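Local atomic coordinates of MTH0777 (Methanothermobacter thermautotrophicus, PDB entry 1KJN), a protein that is of unknown function, belongs to the DUF1890 family and has a six-stranded parallel alpha/beta fold. Residues 8-13 against 38-43; 77-82 against 100-105; 94-99 against 127-132. One frame throughout, in Å; residues are numbered along the deposited sequence.

Contact 1 (8-13 against 38-43); sequences KALMVL and RVTVTA
Five backbone hydrogen bonds zip residues 8-13 to 38-43, each donor lying nearly along the acceptor C=O axis. Ala9 uses both its polar atoms: its N is 2.9 Å from Arg38 O, while its O accepts the straightest bond, from Thr40 N at 176°. Met11, a selenomethionine, repeats the pattern, with N 2.8 Å from Thr40 O and O receiving Thr42 N. Leu13 N ends the ladder, 3.1 Å from Thr42 O.

On the face bearing Leu10, Val12, Thr40 and Thr42, Leu10 holds CG anti to the backbone N (chi1 178°) and crosses Thr40 obliquely, setting its CD1 3.6 Å from Thr40 CG2. Thr42 points OG1 anti to its N, bonding Val65 O; its CG2, between N and the carbonyl carbon, lies 3.8 Å from Val12 CG2. Lys8 and Arg38 run alongside each other, Lys8 NZ 5.1 Å from Arg38 NE. Their repulsion is probably eased by the salt bridge of Arg38 to Glu63, which also bonds Thr40 OG1, and by the cation-pi contact of Lys8 with Tyr79. On the other face, Leu13 crosses Val41 obliquely, its CD1 3.8 Å from Val41 CG1 and its CB 3.6 Å from Ala43 CB.

Farther out, Phe98 packs on Leu10, Val12 and Thr42, whereas helix 21-34 touches Met11, Leu13 and Val39. Strand 8-12, helix 21-34 and strand 38-43 form a parallel beta-alpha-beta unit, in a sheet with the 3-2-1-4-5-6 strand order of Rossmann-like folds.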
loop_
_atom_site.group_PDB
_atom_site.type_symbol
_atom_site.label_atom_id
_atom_site.label_comp_id
_atom_site.label_asym_id
_atom_site.label_seq_id
_atom_site.Cartn_x
_atom_site.Cartn_y
_atom_site.Cartn_z
ATOM N N LYS A 8 14.653 -1.709 19.485
ATOM C CA LYS A 8 14.491 -1.922 18.064
ATOM C C LYS A 8 13.471 -3.013 17.825
ATOM O O LYS A 8 13.326 -3.948 18.625
ATOM C CB LYS A 8 15.839 -2.307 17.439
ATOM C CG LYS A 8 16.898 -1.197 17.542
ATOM C CD LYS A 8 18.287 -1.680 17.175
ATOM C CE LYS A 8 18.369 -2.122 15.725
ATOM N NZ LYS A 8 19.631 -2.890 15.474
ATOM N N ALA A 9 12.724 -2.857 16.746
ATOM C CA ALA A 9 11.726 -3.842 16.394
ATOM C C ALA A 9 11.955 -4.317 14.971
ATOM O O ALA A 9 12.455 -3.572 14.124
ATOM C CB ALA A 9 10.338 -3.272 16.553
ATOM N N LEU A 10 11.698 -5.599 14.746
ATOM C CA LEU A 10 11.847 -6.170 13.410
ATOM C C LEU A 10 10.463 -6.585 12.943
ATOM O O LEU A 10 9.714 -7.241 13.680
ATOM C CB LEU A 10 12.784 -7.384 13.405
ATOM C CG LEU A 10 12.987 -8.089 12.059
ATOM C CD1 LEU A 10 13.681 -7.139 11.095
ATOM C CD2 LEU A 10 13.813 -9.371 12.250
HETATM N N MSE A 11 10.135 -6.181 11.720
HETATM C CA MSE A 11 8.848 -6.471 11.110
HETATM C C MSE A 11 9.059 -7.348 9.884
HETATM O O MSE A 11 9.744 -6.949 8.932
HETATM C CB MSE A 11 8.149 -5.159 10.725
HETATM C CG MSE A 11 6.758 -5.366 10.132
HETATM SE SE MSE A 11 5.748 -3.698 9.942
HETATM C CE MSE A 11 5.549 -3.294 11.817
ATOM N N VAL A 12 8.422 -8.513 9.886
ATOM C CA VAL A 12 8.564 -9.488 8.794
ATOM C C VAL A 12 7.312 -9.518 7.935
ATOM O O VAL A 12 6.205 -9.643 8.466
ATOM C CB VAL A 12 8.802 -10.908 9.359
ATOM C CG1 VAL A 12 8.976 -11.925 8.233
ATOM C CG2 VAL A 12 10.019 -10.897 10.276
ATOM N N LEU A 13 7.494 -9.420 6.616
ATOM C CA LEU A 13 6.361 -9.429 5.693
ATOM C C LEU A 13 6.337 -10.649 4.777
ATOM O O LEU A 13 7.383 -11.193 4.409
ATOM C CB LEU A 13 6.341 -8.154 4.833
ATOM C CG LEU A 13 6.512 -6.817 5.558
ATOM C CD1 LEU A 13 6.467 -5.680 4.537
ATOM C CD2 LEU A 13 5.432 -6.629 6.607
ATOM N N ARG A 38 12.859 1.788 16.910
ATOM C CA ARG A 38 13.508 2.011 15.623
ATOM C C ARG A 38 12.983 0.757 14.905
ATOM O O ARG A 38 13.092 -0.341 15.442
ATOM C CB ARG A 38 15.023 1.951 15.752
ATOM C CG ARG A 38 15.737 2.706 14.665
ATOM C CD ARG A 38 17.235 2.507 14.755
ATOM N NE ARG A 38 17.680 1.484 13.817
ATOM C CZ ARG A 38 17.938 1.719 12.534
ATOM N NH1 ARG A 38 17.803 2.943 12.047
ATOM N NH2 ARG A 38 18.288 0.723 11.732
ATOM N N VAL A 39 12.341 0.907 13.750
ATOM C CA VAL A 39 11.777 -0.257 13.080
ATOM C C VAL A 39 12.464 -0.693 11.814
ATOM O O VAL A 39 12.591 0.077 10.864
ATOM C CB VAL A 39 10.283 -0.057 12.697
ATOM C CG1 VAL A 39 9.691 -1.379 12.183
ATOM C CG2 VAL A 39 9.481 0.466 13.877
ATOM N N THR A 40 12.814 -1.970 11.777
ATOM C CA THR A 40 13.430 -2.543 10.597
ATOM C C THR A 40 12.393 -3.430 9.922
ATOM O O THR A 40 11.737 -4.241 10.576
ATOM C CB THR A 40 14.657 -3.397 10.956
ATOM O OG1 THR A 40 15.701 -2.552 11.460
ATOM C CG2 THR A 40 15.159 -4.168 9.732
ATOM N N VAL A 41 12.223 -3.253 8.621
ATOM C CA VAL A 41 11.285 -4.064 7.848
ATOM C C VAL A 41 12.097 -5.049 6.997
ATOM O O VAL A 41 13.086 -4.660 6.351
ATOM C CB VAL A 41 10.419 -3.192 6.902
ATOM C CG1 VAL A 41 9.529 -4.074 6.042
ATOM C CG2 VAL A 41 9.563 -2.195 7.704
ATOM N N THR A 42 11.685 -6.312 6.983
ATOM C CA THR A 42 12.393 -7.311 6.184
ATOM C C THR A 42 11.374 -8.133 5.402
ATOM O O THR A 42 10.349 -8.535 5.950
ATOM C CB THR A 42 13.290 -8.235 7.068
ATOM O OG1 THR A 42 14.015 -9.142 6.230
ATOM C CG2 THR A 42 12.447 -9.039 8.074
ATOM N N ALA A 43 11.640 -8.333 4.110
ATOM C CA ALA A 43 10.733 -9.067 3.236
ATOM C C ALA A 43 11.375 -9.338 1.868
ATOM O O ALA A 43 12.560 -9.033 1.659
ATOM C CB ALA A 43 9.451 -8.266 3.048
#

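Contact 2 (77-82 against 100-105); sequences GDYEFL and GILNTE
The beta-alpha-beta unit of strand 81-86, helix 89-102 and strand 105-111 is closed here, where the approach to its first strand meets the turn from its helix into its second. Leu102, on the last helical turn, directs its side chain at residues 77-82. Its CD2 comes to the edge of the Tyr79 ring, in the ring plane, 3.9 Å from CD2 of Tyr79, while its CD1 lies 4.2 Å from Leu82 CD2, the two leucines crossing at about a right angle. The backbones are joined here by a water that accepts from Gly77 N and donates to Tyr79 O and to Leu102 O, the last at 2.7 Å. Three bonds to main-chain atoms therefore tie the helix end to the loop before the strand.

Asn103 then leaves the helix with positive phi (46°), and the chain turns into the parallel sheet. Leu82 N donates to Glu105 O at 2.9 Å, nearly along the C=O axis. One residue before Glu105, Thr104 OG1 sits 2.8 Å from Glu80 O, a weak hydrogen bond at best.

Glu105 lies across Phe81. Its CB is at the ring edge, in plane, its CG lies 3.8 Å from Phe81 CD2, and its OE1 is 3.5 Å from Phe81 CD2, with the carboxylate turned 88° from the ring. A second water lies within hydrogen-bonding distance of Glu105 OE1 and Glu80 O, 3.0 Å from the former. An alanine in place of Glu105 would remove CG and the carboxylate, and would probably cost Phe81 part of its packing and take away one of the acceptors around this water. Beyond the pair, Leu107 and Ala9 pack on Phe81, and Lys8 N bonds the carboxylate of Glu80.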
loop_
_atom_site.group_PDB
_atom_site.type_symbol
_atom_site.label_atom_id
_atom_site.label_comp_id
_atom_site.label_asym_id
_atom_site.label_seq_id
_atom_site.Cartn_x
_atom_site.Cartn_y
_atom_site.Cartn_z
ATOM N N GLY A 77 19.028 -10.842 20.752
ATOM C CA GLY A 77 19.321 -9.558 21.360
ATOM C C GLY A 77 19.329 -8.371 20.409
ATOM O O GLY A 77 19.392 -7.222 20.854
ATOM N N ASP A 78 19.272 -8.621 19.105
ATOM C CA ASP A 78 19.286 -7.507 18.147
ATOM C C ASP A 78 17.964 -6.727 18.099
ATOM O O ASP A 78 17.908 -5.633 17.527
ATOM C CB ASP A 78 19.634 -7.987 16.733
ATOM C CG ASP A 78 21.079 -8.466 16.591
ATOM O OD1 ASP A 78 21.927 -8.213 17.471
ATOM O OD2 ASP A 78 21.369 -9.090 15.559
ATOM N N TYR A 79 16.905 -7.299 18.664
ATOM C CA TYR A 79 15.593 -6.650 18.667
ATOM C C TYR A 79 14.809 -6.982 19.935
ATOM O O TYR A 79 14.892 -8.087 20.448
ATOM C CB TYR A 79 14.778 -7.078 17.436
ATOM C CG TYR A 79 15.374 -6.637 16.112
ATOM C CD1 TYR A 79 15.067 -5.387 15.575
ATOM C CD2 TYR A 79 16.261 -7.450 15.413
ATOM C CE1 TYR A 79 15.623 -4.956 14.393
ATOM C CE2 TYR A 79 16.832 -7.021 14.208
ATOM C CZ TYR A 79 16.504 -5.770 13.711
ATOM O OH TYR A 79 17.055 -5.320 12.538
ATOM N N GLU A 80 14.035 -6.013 20.413
ATOM C CA GLU A 80 13.222 -6.159 21.614
ATOM C C GLU A 80 11.775 -6.558 21.283
ATOM O O GLU A 80 11.001 -6.922 22.164
ATOM C CB GLU A 80 13.238 -4.845 22.412
ATOM C CG GLU A 80 14.558 -4.531 23.132
ATOM C CD GLU A 80 15.765 -4.406 22.198
ATOM O OE1 GLU A 80 15.763 -3.514 21.325
ATOM O OE2 GLU A 80 16.731 -5.194 22.341
ATOM N N PHE A 81 11.415 -6.479 20.008
ATOM C CA PHE A 81 10.066 -6.832 19.577
ATOM C C PHE A 81 10.093 -7.391 18.156
ATOM O O PHE A 81 10.832 -6.907 17.317
ATOM C CB PHE A 81 9.150 -5.602 19.639
ATOM C CG PHE A 81 7.706 -5.910 19.336
ATOM C CD1 PHE A 81 7.072 -5.354 18.215
ATOM C CD2 PHE A 81 6.975 -6.764 20.166
ATOM C CE1 PHE A 81 5.728 -5.660 17.925
ATOM C CE2 PHE A 81 5.627 -7.077 19.887
ATOM C CZ PHE A 81 5.002 -6.522 18.771
ATOM N N LEU A 82 9.258 -8.390 17.894
ATOM C CA LEU A 82 9.179 -9.012 16.578
ATOM C C LEU A 82 7.726 -9.104 16.113
ATOM O O LEU A 82 6.867 -9.656 16.800
ATOM C CB LEU A 82 9.807 -10.421 16.617
ATOM C CG LEU A 82 9.678 -11.354 15.404
ATOM C CD1 LEU A 82 10.276 -10.713 14.143
ATOM C CD2 LEU A 82 10.356 -12.678 15.721
ATOM N N GLY A 100 12.750 -17.935 16.655
ATOM C CA GLY A 100 13.666 -18.853 17.319
ATOM C C GLY A 100 15.010 -18.202 17.570
ATOM O O GLY A 100 15.655 -18.451 18.587
ATOM N N ILE A 101 15.399 -17.327 16.653
ATOM C CA ILE A 101 16.647 -16.596 16.748
ATOM C C ILE A 101 16.572 -15.435 17.748
ATOM O O ILE A 101 17.477 -15.245 18.565
ATOM C CB ILE A 101 17.029 -16.020 15.378
ATOM C CG1 ILE A 101 17.360 -17.154 14.401
ATOM C CG2 ILE A 101 18.173 -14.994 15.528
ATOM C CD1 ILE A 101 17.571 -16.686 12.957
ATOM N N LEU A 102 15.496 -14.648 17.673
ATOM C CA LEU A 102 15.343 -13.487 18.552
ATOM C C LEU A 102 14.874 -13.753 19.976
ATOM O O LEU A 102 15.216 -12.987 20.878
ATOM C CB LEU A 102 14.477 -12.420 17.884
ATOM C CG LEU A 102 15.174 -11.734 16.715
ATOM C CD1 LEU A 102 14.157 -10.936 15.873
ATOM C CD2 LEU A 102 16.296 -10.855 17.224
ATOM N N ASN A 103 14.057 -14.792 20.169
ATOM C CA ASN A 103 13.569 -15.162 21.509
ATOM C C ASN A 103 13.069 -13.930 22.290
ATOM O O ASN A 103 13.457 -13.709 23.443
ATOM C CB ASN A 103 14.714 -15.864 22.276
ATOM C CG ASN A 103 14.297 -16.377 23.655
ATOM O OD1 ASN A 103 13.192 -16.882 23.839
ATOM N ND2 ASN A 103 15.206 -16.270 24.624
ATOM N N THR A 104 12.201 -13.135 21.669
ATOM C CA THR A 104 11.695 -11.926 22.307
ATOM C C THR A 104 10.177 -11.818 22.196
ATOM O O THR A 104 9.517 -12.769 21.768
ATOM C CB THR A 104 12.338 -10.691 21.678
ATOM O OG1 THR A 104 12.036 -9.536 22.465
ATOM C CG2 THR A 104 11.829 -10.486 20.244
ATOM N N GLU A 105 9.620 -10.682 22.620
ATOM C CA GLU A 105 8.174 -10.477 22.529
ATOM C C GLU A 105 7.832 -10.521 21.045
ATOM O O GLU A 105 8.380 -9.762 20.251
ATOM C CB GLU A 105 7.755 -9.137 23.148
ATOM C CG GLU A 105 6.246 -8.947 23.153
ATOM C CD GLU A 105 5.790 -7.712 23.922
ATOM O OE1 GLU A 105 6.158 -6.582 23.536
ATOM O OE2 GLU A 105 5.037 -7.876 24.904
HETATM O O HOH W 1 16.280 -10.520 20.729
HETATM O O HOH W 2 8.951 -5.436 23.558
#

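Contact 3 (94-99 against 127-132); sequences YLVTFA and ETLDAE
Leu129 holds CG anti to its carbonyl carbon (chi1 -69°) and extends onward with chi2 near 180°, which carries both of its methyl groups to helix 89-102. This places the contact between two successive crossovers of the parallel alpha/beta fold: helix 89-102 belongs to one, and Leu129 is the residue at which the chain leaves helix 115-128 on its way to strand 132-136.

The receiving surface is made by Leu95, Val96 and Ala99, with Leu95 and Ala99 one helical turn apart and joined by the backbone bond from Ala99 N to Leu95 O, 2.9 Å long. Leu95 crosses Leu129 obliquely, its CG 4.0 Å from Leu129 CD1. Val96 sets CG2 anti to the carbonyl carbon, and this methyl lies 4.3 Å from Leu129 CG. The same methyl also meets Thr128 OG1 at 3.7 Å, the two side chains crossing at about a right angle. That hydroxyl is held in the crowded rotamer position (chi1 60°) and bonds Glu124 O, so its polarity is answered within its own helix.

No hydrogen bond spans the two segments, and the contact is small and mainly apolar. Behind it, Leu95 also packs on Thr106 and Ala108 of strand 105-111, and Glu132 pairs by its backbone with the same two residues. Ala99, whose side chain is a single methyl, has its CB 3.7 Å from Leu129 CD2.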
loop_
_atom_site.group_PDB
_atom_site.type_symbol
_atom_site.label_atom_id
_atom_site.label_comp_id
_atom_site.label_asym_id
_atom_site.label_seq_id
_atom_site.Cartn_x
_atom_site.Cartn_y
_atom_site.Cartn_z
ATOM N N TYR A 94 8.703 -18.414 8.090
ATOM C CA TYR A 94 9.708 -17.370 8.278
ATOM C C TYR A 94 9.598 -16.777 9.680
ATOM O O TYR A 94 10.608 -16.577 10.351
ATOM C CB TYR A 94 9.567 -16.266 7.228
ATOM C CG TYR A 94 10.491 -16.445 6.040
ATOM C CD1 TYR A 94 9.984 -16.687 4.764
ATOM C CD2 TYR A 94 11.874 -16.391 6.195
ATOM C CE1 TYR A 94 10.837 -16.876 3.670
ATOM C CE2 TYR A 94 12.732 -16.573 5.111
ATOM C CZ TYR A 94 12.206 -16.818 3.854
ATOM O OH TYR A 94 13.060 -17.008 2.790
ATOM N N LEU A 95 8.371 -16.491 10.118
ATOM C CA LEU A 95 8.163 -15.919 11.442
ATOM C C LEU A 95 8.712 -16.867 12.509
ATOM O O LEU A 95 9.309 -16.416 13.483
ATOM C CB LEU A 95 6.676 -15.630 11.703
ATOM C CG LEU A 95 6.373 -15.060 13.099
ATOM C CD1 LEU A 95 7.198 -13.784 13.312
ATOM C CD2 LEU A 95 4.882 -14.800 13.307
ATOM N N VAL A 96 8.508 -18.169 12.320
ATOM C CA VAL A 96 8.988 -19.174 13.274
ATOM C C VAL A 96 10.509 -19.092 13.365
ATOM O O VAL A 96 11.074 -18.993 14.456
ATOM C CB VAL A 96 8.565 -20.618 12.846
ATOM C CG1 VAL A 96 9.247 -21.687 13.748
ATOM C CG2 VAL A 96 7.056 -20.766 12.936
ATOM N N THR A 97 11.152 -19.027 12.202
ATOM C CA THR A 97 12.606 -18.960 12.146
ATOM C C THR A 97 13.105 -17.703 12.845
ATOM O O THR A 97 13.984 -17.774 13.696
ATOM C CB THR A 97 13.130 -18.984 10.697
ATOM O OG1 THR A 97 12.699 -20.186 10.039
ATOM C CG2 THR A 97 14.654 -18.928 10.688
ATOM N N PHE A 98 12.532 -16.554 12.504
ATOM C CA PHE A 98 12.967 -15.310 13.119
ATOM C C PHE A 98 12.740 -15.297 14.624
ATOM O O PHE A 98 13.527 -14.733 15.371
ATOM C CB PHE A 98 12.261 -14.108 12.476
ATOM C CG PHE A 98 12.831 -13.710 11.136
ATOM C CD1 PHE A 98 14.099 -13.142 11.044
ATOM C CD2 PHE A 98 12.082 -13.867 9.970
ATOM C CE1 PHE A 98 14.605 -12.731 9.808
ATOM C CE2 PHE A 98 12.584 -13.460 8.729
ATOM C CZ PHE A 98 13.842 -12.891 8.647
ATOM N N ALA A 99 11.659 -15.925 15.063
ATOM C CA ALA A 99 11.343 -15.958 16.483
ATOM C C ALA A 99 12.304 -16.840 17.267
ATOM O O ALA A 99 12.651 -16.511 18.387
ATOM C CB ALA A 99 9.900 -16.408 16.699
ATOM N N GLU A 127 0.927 -23.814 18.057
ATOM C CA GLU A 127 1.649 -25.059 18.302
ATOM C C GLU A 127 3.164 -24.915 18.178
ATOM O O GLU A 127 3.916 -25.705 18.753
ATOM C CB GLU A 127 1.155 -26.142 17.334
ATOM C CG GLU A 127 -0.248 -26.648 17.644
ATOM C CD GLU A 127 -1.077 -26.962 16.397
ATOM O OE1 GLU A 127 -0.518 -27.437 15.377
ATOM O OE2 GLU A 127 -2.307 -26.730 16.448
ATOM N N THR A 128 3.608 -23.895 17.450
ATOM C CA THR A 128 5.033 -23.682 17.231
ATOM C C THR A 128 5.660 -22.516 17.998
ATOM O O THR A 128 6.849 -22.552 18.338
ATOM C CB THR A 128 5.335 -23.469 15.720
ATOM O OG1 THR A 128 4.620 -22.319 15.249
ATOM C CG2 THR A 128 4.912 -24.689 14.901
ATOM N N LEU A 129 4.862 -21.495 18.288
ATOM C CA LEU A 129 5.383 -20.313 18.958
ATOM C C LEU A 129 4.714 -19.837 20.225
ATOM O O LEU A 129 3.590 -20.216 20.561
ATOM C CB LEU A 129 5.404 -19.129 17.987
ATOM C CG LEU A 129 6.372 -19.106 16.811
ATOM C CD1 LEU A 129 6.269 -17.750 16.108
ATOM C CD2 LEU A 129 7.790 -19.330 17.312
ATOM N N ASP A 130 5.444 -18.947 20.890
ATOM C CA ASP A 130 5.036 -18.279 22.112
ATOM C C ASP A 130 4.814 -16.844 21.618
ATOM O O ASP A 130 5.655 -15.960 21.834
ATOM C CB ASP A 130 6.189 -18.331 23.126
ATOM C CG ASP A 130 5.879 -17.602 24.420
ATOM O OD1 ASP A 130 6.833 -17.295 25.166
ATOM O OD2 ASP A 130 4.690 -17.340 24.707
ATOM N N ALA A 131 3.712 -16.628 20.902
ATOM C CA ALA A 131 3.436 -15.308 20.357
ATOM C C ALA A 131 2.007 -14.854 20.518
ATOM O O ALA A 131 1.082 -15.663 20.504
ATOM C CB ALA A 131 3.812 -15.268 18.880
ATOM N N GLU A 132 1.841 -13.541 20.637
ATOM C CA GLU A 132 0.528 -12.946 20.746
ATOM C C GLU A 132 0.001 -12.971 19.301
ATOM O O GLU A 132 0.756 -12.729 18.352
ATOM C CB GLU A 132 0.651 -11.510 21.253
ATOM C CG GLU A 132 -0.487 -11.075 22.166
ATOM C CD GLU A 132 -0.325 -11.593 23.585
ATOM O OE1 GLU A 132 0.696 -11.262 24.233
ATOM O OE2 GLU A 132 -1.223 -12.321 24.054
#

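Along the chain contact 1 closes before the other two open, whereas contacts 2 and 3 interleave, their segments alternating. Contacts 1 and 2 have centres about 11 Å apart and meet in the sheet, because strands 8-12 and 81-86 are neighbours; Leu10 N to Phe81 O is a probable hydrogen bond between them. Contacts 2 and 3, with centres about 10 Å apart, share helix 89-102, and Leu82 packs on Ala99. Contacts 1 and 3 are farther apart, about 15 Å between centres, yet the 94-99 segment touches strand 8-12 through Phe98 on Val12. One sheet and one helix thus connect two beta-alpha-beta units and the following crossover into a single continuous alpha/beta core.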